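Local coordinates for macro domain-containing protein (Thermosipho africanus, PDB 7OMU) that joins a DarT-family domain to a macro domain in one chain and carries adenosine-5-diphosphoribose in the pocket of the macro domain, at residues Ala111-Ile116 with Tyr181-Tyr186; Asn84-Pro89 with Met168-Val173; Ser334-Ile339 with Cys373-Lys378. The protein carries 1 engineered substitution. All coordinates share one frame; numbering follows the deposited sequence.

Interaction 1: residues Ala111-Ile116 with Tyr181-Tyr186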
loop_
_atom_site.group_PDB
_atom_site.type_symbol
_atom_site.label_atom_id
_atom_site.label_comp_id
_atom_site.label_asym_id
_atom_site.label_seq_id
_atom_site.Cartn_x
_atom_site.Cartn_y
_atom_site.Cartn_z
ATOM N N ALA A 111 7.763 -11.391 12.349
ATOM C CA ALA A 111 8.040 -12.422 11.328
ATOM C C ALA A 111 8.134 -13.791 12.010
ATOM O O ALA A 111 8.819 -13.902 13.042
ATOM C CB ALA A 111 9.303 -12.085 10.581
ATOM N N VAL A 112 7.455 -14.788 11.443
ATOM C CA VAL A 112 7.449 -16.203 11.906
ATOM C C VAL A 112 7.999 -17.051 10.756
ATOM O O VAL A 112 7.603 -16.786 9.616
ATOM C CB VAL A 112 6.026 -16.622 12.318
ATOM C CG1 VAL A 112 5.948 -18.090 12.706
ATOM C CG2 VAL A 112 5.490 -15.744 13.438
ATOM N N LYS A 113 8.881 -18.011 11.045
ATOM C CA LYS A 113 9.605 -18.819 10.024
ATOM C C LYS A 113 8.614 -19.679 9.233
ATOM O O LYS A 113 7.632 -20.136 9.834
ATOM C CB LYS A 113 10.670 -19.706 10.676
ATOM C CG LYS A 113 12.006 -19.025 10.943
ATOM C CD LYS A 113 13.131 -19.989 11.281
ATOM C CE LYS A 113 13.049 -20.543 12.690
ATOM N NZ LYS A 113 13.339 -19.504 13.707
ATOM N N TRP A 114 8.888 -19.884 7.938
ATOM C CA TRP A 114 8.187 -20.840 7.034
ATOM C C TRP A 114 7.938 -22.155 7.787
ATOM O O TRP A 114 6.876 -22.770 7.604
ATOM C CB TRP A 114 9.004 -21.066 5.745
ATOM C CG TRP A 114 10.166 -22.018 5.864
ATOM C CD1 TRP A 114 10.115 -23.384 5.815
ATOM C CD2 TRP A 114 11.564 -21.684 6.016
ATOM N NE1 TRP A 114 11.369 -23.921 5.942
ATOM C CE2 TRP A 114 12.279 -22.904 6.070
ATOM C CE3 TRP A 114 12.279 -20.484 6.133
ATOM C CZ2 TRP A 114 13.667 -22.948 6.223
ATOM C CZ3 TRP A 114 13.650 -20.529 6.286
ATOM C CH2 TRP A 114 14.333 -21.747 6.331
ATOM N N THR A 115 8.897 -22.531 8.633
ATOM C CA THR A 115 9.038 -23.854 9.289
ATOM C C THR A 115 7.791 -24.180 10.129
ATOM O O THR A 115 7.568 -25.368 10.388
ATOM C CB THR A 115 10.357 -23.887 10.071
ATOM O OG1 THR A 115 10.755 -25.250 10.190
ATOM C CG2 THR A 115 10.271 -23.242 11.438
ATOM N N ILE A 116 6.991 -23.186 10.527
ATOM C CA ILE A 116 5.759 -23.413 11.343
ATOM C C ILE A 116 4.697 -24.121 10.495
ATOM O O ILE A 116 3.783 -24.719 11.081
ATOM C CB ILE A 116 5.216 -22.103 11.950
ATOM C CG1 ILE A 116 4.201 -22.388 13.060
ATOM C CG2 ILE A 116 4.627 -21.194 10.888
ATOM C CD1 ILE A 116 4.002 -21.237 14.013
ATOM N N TYR A 181 10.032 -19.763 16.915
ATOM C CA TYR A 181 9.587 -19.674 15.501
ATOM C C TYR A 181 9.749 -18.248 14.952
ATOM O O TYR A 181 9.577 -18.084 13.727
ATOM C CB TYR A 181 8.128 -20.108 15.362
ATOM C CG TYR A 181 7.894 -21.593 15.399
ATOM C CD1 TYR A 181 8.369 -22.409 14.388
ATOM C CD2 TYR A 181 7.160 -22.178 16.420
ATOM C CE1 TYR A 181 8.146 -23.777 14.406
ATOM C CE2 TYR A 181 6.923 -23.544 16.447
ATOM C CZ TYR A 181 7.414 -24.346 15.431
ATOM O OH TYR A 181 7.200 -25.692 15.430
ATOM N N ILE A 182 10.058 -17.254 15.795
ATOM C CA ILE A 182 10.135 -15.816 15.388
ATOM C C ILE A 182 11.491 -15.531 14.718
ATOM O O ILE A 182 12.538 -15.719 15.381
ATOM C CB ILE A 182 9.870 -14.890 16.590
ATOM C CG1 ILE A 182 8.460 -15.093 17.144
ATOM C CG2 ILE A 182 10.119 -13.434 16.224
ATOM C CD1 ILE A 182 8.144 -14.240 18.360
ATOM N N SER A 183 11.454 -15.068 13.458
ATOM C CA SER A 183 12.624 -14.730 12.602
ATOM C C SER A 183 13.178 -13.365 12.995
ATOM O O SER A 183 14.395 -13.248 13.197
ATOM C CB SER A 183 12.258 -14.691 11.140
ATOM O OG SER A 183 11.713 -15.921 10.697
ATOM N N ALA A 184 12.303 -12.364 13.022
ATOM C CA ALA A 184 12.661 -10.937 13.130
ATOM C C ALA A 184 11.410 -10.127 13.455
ATOM O O ALA A 184 10.312 -10.705 13.472
ATOM C CB ALA A 184 13.284 -10.476 11.839
ATOM N N ILE A 185 11.583 -8.833 13.709
ATOM C CA ILE A 185 10.462 -7.872 13.910
ATOM C C ILE A 185 10.682 -6.702 12.950
ATOM O O ILE A 185 11.768 -6.088 13.007
ATOM C CB ILE A 185 10.371 -7.436 15.384
ATOM C CG1 ILE A 185 10.051 -8.623 16.296
ATOM C CG2 ILE A 185 9.364 -6.309 15.557
ATOM C CD1 ILE A 185 10.963 -8.712 17.484
ATOM N N TYR A 186 9.702 -6.453 12.082
ATOM C CA TYR A 186 9.712 -5.348 11.096
ATOM C C TYR A 186 9.064 -4.127 11.747
ATOM O O TYR A 186 8.121 -4.281 12.542
ATOM C CB TYR A 186 9.039 -5.785 9.792
ATOM C CG TYR A 186 9.820 -6.821 9.028
ATOM C CD1 TYR A 186 10.896 -6.467 8.230
ATOM C CD2 TYR A 186 9.504 -8.166 9.126
ATOM C CE1 TYR A 186 11.629 -7.418 7.538
ATOM C CE2 TYR A 186 10.227 -9.128 8.440
ATOM C CZ TYR A 186 11.289 -8.752 7.639
ATOM O OH TYR A 186 11.998 -9.697 6.965
#
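Ala111 to Lys113 run antiparallel to Ile182 to Tyr186, the two strand segments inclined at 159° and 4.3 Å apart at their axes' closest approach. Three backbone bonds tie them: Ala111 N to Ala184 O, Ser183 N to Ala111 O, and Lys113 N to Tyr181 O at 2.8 Å. Between the last two, Val112 and Ile182 form a non-hydrogen-bonded pair whose side chains share one face of the sheet. Trp114 to Ile116 lie in a 3-10 turn, which brings Thr115 and Ile116 against Tyr181. The Tyr181 ring takes CG1 of Ile116 over the centre of one face: this atom stands 4.2 Å from the ring centroid in a CH-pi contact, almost on the normal. Its place follows from CG1 being anti to the backbone N (chi1 -165°). Thr115 meets the same ring in its plane, with CG2 3.6 Å from Tyr181 CD1 at the edge. Nearer the backbone, Val112 CG1 packs against Tyr181 CB. At the far end Ala111 CB touches the rim of another ring, 3.8 Å from Tyr186 CE2, while the Tyr186 hydroxyl bonds to Glu25 and the ring stacks with Phe213. Lys113 bends at chi3 and chi4, and its NZ bonds to the carbonyl oxygen of Arg180. Strand 25-31 pairs with the other edge of the first strand, and strand 207-209 with that of the second. The arrangement is that of two central neighbouring strands in a mixed four-stranded sheet of the DarT-family domain, one of them followed by a 3-10 turn laid over an aromatic ring.

Interaction 2: residues Asn84-Pro89 with Met168-Val173. Engineered in segment 168-173: Ala170 (natural residue Glu).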
loop_
_atom_site.group_PDB
_atom_site.type_symbol
_atom_site.label_atom_id
_atom_site.label_comp_id
_atom_site.label_asym_id
_atom_site.label_seq_id
_atom_site.Cartn_x
_atom_site.Cartn_y
_atom_site.Cartn_z
ATOM N N ASN A 84 -3.465 -15.542 14.117
ATOM C CA ASN A 84 -3.612 -15.196 12.677
ATOM C C ASN A 84 -2.263 -14.716 12.131
ATOM O O ASN A 84 -1.887 -13.557 12.409
ATOM C CB ASN A 84 -4.722 -14.159 12.485
ATOM C CG ASN A 84 -5.189 -14.030 11.053
ATOM O OD1 ASN A 84 -6.221 -14.580 10.683
ATOM N ND2 ASN A 84 -4.447 -13.293 10.246
ATOM N N LEU A 85 -1.564 -15.583 11.393
ATOM C CA LEU A 85 -0.277 -15.275 10.713
ATOM C C LEU A 85 -0.547 -15.037 9.224
ATOM O O LEU A 85 -0.793 -16.024 8.512
ATOM C CB LEU A 85 0.689 -16.446 10.916
ATOM C CG LEU A 85 0.927 -16.862 12.366
ATOM C CD1 LEU A 85 1.977 -17.955 12.453
ATOM C CD2 LEU A 85 1.335 -15.670 13.214
ATOM N N TYR A 86 -0.512 -13.781 8.778
ATOM C CA TYR A 86 -0.779 -13.376 7.372
ATOM C C TYR A 86 0.394 -13.791 6.476
ATOM O O TYR A 86 1.543 -13.740 6.937
ATOM C CB TYR A 86 -0.974 -11.862 7.258
ATOM C CG TYR A 86 -2.187 -11.295 7.950
ATOM C CD1 TYR A 86 -3.461 -11.500 7.444
ATOM C CD2 TYR A 86 -2.062 -10.516 9.086
ATOM C CE1 TYR A 86 -4.580 -10.963 8.060
ATOM C CE2 TYR A 86 -3.168 -9.974 9.715
ATOM C CZ TYR A 86 -4.433 -10.196 9.201
ATOM O OH TYR A 86 -5.520 -9.660 9.831
ATOM N N PHE A 87 0.109 -14.158 5.225
ATOM C CA PHE A 87 1.124 -14.350 4.157
ATOM C C PHE A 87 1.565 -12.982 3.639
ATOM O O PHE A 87 2.731 -12.839 3.213
ATOM C CB PHE A 87 0.560 -15.185 3.007
ATOM C CG PHE A 87 0.240 -16.602 3.390
ATOM C CD1 PHE A 87 1.244 -17.552 3.458
ATOM C CD2 PHE A 87 -1.053 -16.976 3.702
ATOM C CE1 PHE A 87 0.957 -18.854 3.829
ATOM C CE2 PHE A 87 -1.338 -18.280 4.073
ATOM C CZ PHE A 87 -0.335 -19.217 4.128
ATOM N N GLN A 88 0.631 -12.025 3.651
ATOM C CA GLN A 88 0.848 -10.622 3.229
ATOM C C GLN A 88 0.339 -9.696 4.328
ATOM O O GLN A 88 -0.867 -9.552 4.499
ATOM C CB GLN A 88 0.120 -10.364 1.908
ATOM C CG GLN A 88 0.125 -8.901 1.493
ATOM C CD GLN A 88 1.533 -8.406 1.285
ATOM O OE1 GLN A 88 2.175 -7.882 2.203
ATOM N NE2 GLN A 88 2.023 -8.600 0.070
ATOM N N PRO A 89 1.231 -9.062 5.118
ATOM C CA PRO A 89 0.809 -8.117 6.155
ATOM C C PRO A 89 0.450 -6.717 5.626
ATOM O O PRO A 89 -0.303 -6.028 6.299
ATOM C CB PRO A 89 2.039 -8.029 7.069
ATOM C CG PRO A 89 3.203 -8.275 6.133
ATOM C CD PRO A 89 2.691 -9.248 5.089
ATOM N N MET A 168 -5.620 -11.151 2.583
ATOM C CA MET A 168 -5.551 -11.434 4.039
ATOM C C MET A 168 -5.660 -12.941 4.284
ATOM O O MET A 168 -6.020 -13.330 5.409
ATOM C CB MET A 168 -6.668 -10.692 4.774
ATOM C CG MET A 168 -6.473 -9.204 4.729
ATOM S SD MET A 168 -7.637 -8.333 5.770
ATOM C CE MET A 168 -9.023 -8.185 4.641
ATOM N N ALA A 169 -5.348 -13.760 3.276
ATOM C CA ALA A 169 -5.078 -15.205 3.446
ATOM C C ALA A 169 -4.036 -15.345 4.553
ATOM O O ALA A 169 -3.138 -14.465 4.644
ATOM C CB ALA A 169 -4.600 -15.834 2.157
ATOM N N ALA A 170 -4.168 -16.392 5.368
ATOM C CA ALA A 170 -3.411 -16.561 6.627
ATOM C C ALA A 170 -3.244 -18.043 6.960
ATOM O O ALA A 170 -4.026 -18.879 6.461
ATOM C CB ALA A 170 -4.116 -15.834 7.747
ATOM N N CYS A 171 -2.234 -18.324 7.782
ATOM C CA CYS A 171 -1.982 -19.622 8.450
ATOM C C CYS A 171 -2.439 -19.501 9.904
ATOM O O CYS A 171 -1.855 -18.677 10.626
ATOM C CB CYS A 171 -0.503 -19.967 8.371
ATOM S SG CYS A 171 -0.025 -21.326 9.462
ATOM N N LEU A 172 -3.463 -20.262 10.297
ATOM C CA LEU A 172 -4.044 -20.240 11.668
ATOM C C LEU A 172 -3.366 -21.317 12.525
ATOM O O LEU A 172 -3.545 -22.513 12.232
ATOM C CB LEU A 172 -5.555 -20.469 11.587
ATOM C CG LEU A 172 -6.319 -19.507 10.681
ATOM C CD1 LEU A 172 -7.785 -19.895 10.618
ATOM C CD2 LEU A 172 -6.169 -18.070 11.147
ATOM N N VAL A 173 -2.596 -20.892 13.531
ATOM C CA VAL A 173 -1.861 -21.774 14.483
ATOM C C VAL A 173 -2.638 -21.769 15.794
ATOM O O VAL A 173 -2.913 -20.700 16.337
ATOM C CB VAL A 173 -0.409 -21.302 14.689
ATOM C CG1 VAL A 173 0.421 -22.345 15.409
ATOM C CG2 VAL A 173 0.260 -20.924 13.381
#
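Asn84 and Leu172 face each other across an antiparallel strand pair, on the same side of the sheet as Tyr86 and Ala170. The Asn84 side chain extends with CG anti to the backbone N (chi1 -164°). From there its amide leans over the neighbouring strand, OD1 lying 3.5 Å from Leu172 CD2 and ND2 3.6 Å from the CB of Ala170, an engineered residue. The same ND2 stands over the centre of one face of the Tyr86 ring. That ring presents its edge to the second segment: Met168 O lies in its plane, and Met168 CB approaches Tyr86 CE1 at 3.9 Å, the two side chains running side by side in one direction. On the opposite side of the sheet Leu85 crosses Val173, with Leu85 CD1 3.6 Å from Val173 CG2. Phe87, just past the strand, places CD2 4.0 Å from Ala169 CB. Leu85 and Cys171 exchange two backbone bonds, of which Cys171 N to Leu85 O is 2.8 Å, and a weak one follows from Phe87 N to Ala169 O. Strand 123-125 continues the sheet past Ala170 and Leu172, and strand 25-31 supplies Tyr28 and Ile29 against Leu85 and Tyr86. Chemically, polar pairing between the segments belongs to the backbone, while the side chains meet mostly through carbon, apart from the Asn84 amide and Met168 O at the Tyr86 edge. The methyl of Ala170 beside that amide is there by engineering, so these surroundings describe the deposited protein.

Interaction 3: residues Ser334-Ile339 with Cys373-Lys378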
loop_
_atom_site.group_PDB
_atom_site.type_symbol
_atom_site.label_atom_id
_atom_site.label_comp_id
_atom_site.label_asym_id
_atom_site.label_seq_id
_atom_site.Cartn_x
_atom_site.Cartn_y
_atom_site.Cartn_z
ATOM N N SER A 334 2.831 22.044 -21.667
ATOM C CA SER A 334 1.449 22.591 -21.666
ATOM C C SER A 334 0.721 22.193 -20.377
ATOM O O SER A 334 0.271 23.091 -19.650
ATOM C CB SER A 334 0.688 22.124 -22.874
ATOM O OG SER A 334 -0.655 22.580 -22.812
ATOM N N GLY A 335 0.607 20.888 -20.122
ATOM C CA GLY A 335 -0.089 20.324 -18.951
ATOM C C GLY A 335 0.482 20.845 -17.643
ATOM O O GLY A 335 -0.311 21.132 -16.729
ATOM N N LEU A 336 1.808 20.963 -17.549
ATOM C CA LEU A 336 2.506 21.446 -16.326
ATOM C C LEU A 336 2.145 22.916 -16.091
ATOM O O LEU A 336 1.830 23.264 -14.942
ATOM C CB LEU A 336 4.016 21.247 -16.484
ATOM C CG LEU A 336 4.486 19.794 -16.444
ATOM C CD1 LEU A 336 5.911 19.661 -16.960
ATOM C CD2 LEU A 336 4.375 19.232 -15.036
ATOM N N ARG A 337 2.171 23.734 -17.146
ATOM C CA ARG A 337 1.726 25.153 -17.109
ATOM C C ARG A 337 0.286 25.197 -16.597
ATOM O O ARG A 337 0.010 26.002 -15.688
ATOM C CB ARG A 337 1.829 25.794 -18.496
ATOM C CG ARG A 337 1.287 27.216 -18.573
ATOM C CD ARG A 337 1.734 27.963 -19.819
ATOM N NE ARG A 337 3.188 28.049 -19.932
ATOM C CZ ARG A 337 3.965 28.922 -19.290
ATOM N NH1 ARG A 337 3.445 29.805 -18.452
ATOM N NH2 ARG A 337 5.272 28.891 -19.481
ATOM N N TRP A 338 -0.585 24.350 -17.151
ATOM C CA TRP A 338 -2.010 24.244 -16.741
ATOM C C TRP A 338 -2.076 24.088 -15.221
ATOM O O TRP A 338 -2.817 24.864 -14.586
ATOM C CB TRP A 338 -2.732 23.094 -17.453
ATOM C CG TRP A 338 -4.205 23.083 -17.177
ATOM C CD1 TRP A 338 -5.186 23.639 -17.942
ATOM C CD2 TRP A 338 -4.868 22.508 -16.034
ATOM N NE1 TRP A 338 -6.412 23.447 -17.361
ATOM C CE2 TRP A 338 -6.249 22.757 -16.191
ATOM C CE3 TRP A 338 -4.435 21.805 -14.902
ATOM C CZ2 TRP A 338 -7.192 22.333 -15.258
ATOM C CZ3 TRP A 338 -5.367 21.385 -13.980
ATOM C CH2 TRP A 338 -6.727 21.650 -14.158
ATOM N N ILE A 339 -1.320 23.133 -14.669
ATOM C CA ILE A 339 -1.288 22.826 -13.209
ATOM C C ILE A 339 -0.909 24.103 -12.450
ATOM O O ILE A 339 -1.669 24.499 -11.543
ATOM C CB ILE A 339 -0.337 21.649 -12.918
ATOM C CG1 ILE A 339 -0.906 20.341 -13.472
ATOM C CG2 ILE A 339 -0.025 21.550 -11.429
ATOM C CD1 ILE A 339 0.026 19.159 -13.352
ATOM N N CYS A 373 10.121 19.526 -12.648
ATOM C CA CYS A 373 10.605 20.245 -11.439
ATOM C C CYS A 373 10.495 21.755 -11.672
ATOM O O CYS A 373 9.897 22.435 -10.818
ATOM C CB CYS A 373 12.037 19.850 -11.086
ATOM S SG CYS A 373 12.160 18.180 -10.398
ATOM N N ARG A 374 11.028 22.238 -12.800
ATOM C CA ARG A 374 10.965 23.655 -13.247
ATOM C C ARG A 374 9.587 24.239 -12.929
ATOM O O ARG A 374 9.540 25.347 -12.382
ATOM C CB ARG A 374 11.202 23.775 -14.756
ATOM C CG ARG A 374 12.662 23.849 -15.177
ATOM C CD ARG A 374 12.777 23.988 -16.687
ATOM N NE ARG A 374 11.896 25.044 -17.193
ATOM C CZ ARG A 374 11.269 25.040 -18.374
ATOM N NH1 ARG A 374 11.407 24.033 -19.224
ATOM N NH2 ARG A 374 10.484 26.052 -18.702
ATOM N N TYR A 375 8.514 23.522 -13.273
ATOM C CA TYR A 375 7.116 24.011 -13.182
ATOM C C TYR A 375 6.547 23.751 -11.784
ATOM O O TYR A 375 5.972 24.684 -11.192
ATOM C CB TYR A 375 6.259 23.377 -14.278
ATOM C CG TYR A 375 6.391 24.060 -15.614
ATOM C CD1 TYR A 375 5.634 25.183 -15.923
ATOM C CD2 TYR A 375 7.291 23.605 -16.562
ATOM C CE1 TYR A 375 5.758 25.826 -17.144
ATOM C CE2 TYR A 375 7.432 24.240 -17.785
ATOM C CZ TYR A 375 6.663 25.355 -18.078
ATOM O OH TYR A 375 6.797 25.969 -19.290
ATOM N N LEU A 376 6.691 22.527 -11.276
ATOM C CA LEU A 376 5.995 22.070 -10.044
ATOM C C LEU A 376 6.670 22.645 -8.794
ATOM O O LEU A 376 6.054 22.573 -7.714
ATOM C CB LEU A 376 5.980 20.541 -10.016
ATOM C CG LEU A 376 5.133 19.881 -11.098
ATOM C CD1 LEU A 376 5.366 18.381 -11.127
ATOM C CD2 LEU A 376 3.659 20.186 -10.890
ATOM N N THR A 377 7.877 23.197 -8.923
ATOM C CA THR A 377 8.578 23.882 -7.805
ATOM C C THR A 377 7.833 25.184 -7.490
ATOM O O THR A 377 7.846 25.601 -6.324
ATOM C CB THR A 377 10.067 24.076 -8.119
ATOM O OG1 THR A 377 10.732 24.297 -6.876
ATOM C CG2 THR A 377 10.337 25.210 -9.082
ATOM N N LYS A 378 7.187 25.779 -8.495
ATOM C CA LYS A 378 6.382 27.019 -8.347
ATOM C C LYS A 378 5.207 26.767 -7.391
ATOM O O LYS A 378 4.850 27.706 -6.664
ATOM C CB LYS A 378 5.871 27.508 -9.706
ATOM C CG LYS A 378 6.931 27.877 -10.739
ATOM C CD LYS A 378 6.329 28.463 -12.015
ATOM C CE LYS A 378 7.097 28.182 -13.297
ATOM N NZ LYS A 378 8.118 29.215 -13.596
#
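Leu336 and Tyr375 form the centre of this helix-helix contact, their side chains crossing at about a right angle with Leu336 CB 3.8 Å from Tyr375 CG. The closely packed part continues inward. Leu336 CD2 reaches Leu376 CG at 4.1 Å, and Ile339 CG2 lies 4.0 Å from Leu376 CD2. Leu376 and Ile339 also rest on Leu351 of the central sheet, so the apolar layer between the helices merges with the one beneath them. The outer side is looser and polar. Arg337 leaves its helix with CG anti to the backbone N (chi1 175°) and bends at chi3, which brings the guanidinium to the end of the tyrosine. The two planes are 89° apart: Tyr375 CE1 sits over one guanidinium face, toward its rim, and Arg337 NH2 lies at the ring edge. From there NH2 makes a weak bond to Tyr375 OH, 3.3 Å long and bent to 123° at the hydrogen. The main partner of the hydroxyl is Glu333, which also makes a long, weak ion pair with Arg374 and may soften the repulsion between Arg374 and Arg337, their NH2 atoms 6.0 Å apart. Arg337 itself is solvent-exposed. Such an apolar seam with a charged outer margin joins two helices, 329-346 and 365-376, that pack on the central mixed sheet of the macro domain's alpha/beta/alpha fold, with the Leu336 side chain about 12 Å from the bound adenosine-5-diphosphoribose.

Overall arrangement
Interactions 1 and 2 belong to the DarT-family part of the chain, and interaction 3 to the macro domain. The first two have centres about 12 Å apart and interlock in sequence: their segments come in the order 84-89, 111-116, 168-173, 181-186. They lie in two different sheets, each pairing neighbouring strands of its own, and touch where Ile116 and Val112 pack on Leu85 and Ile116 on Val173, so the strand pairs share one apolar core. Interaction 3 follows later, on the opposite side of the chain's centre, its nearest atoms about 31 Å from interaction 1 and 29 Å from interaction 2. This is consistent with two domains that each build their own core.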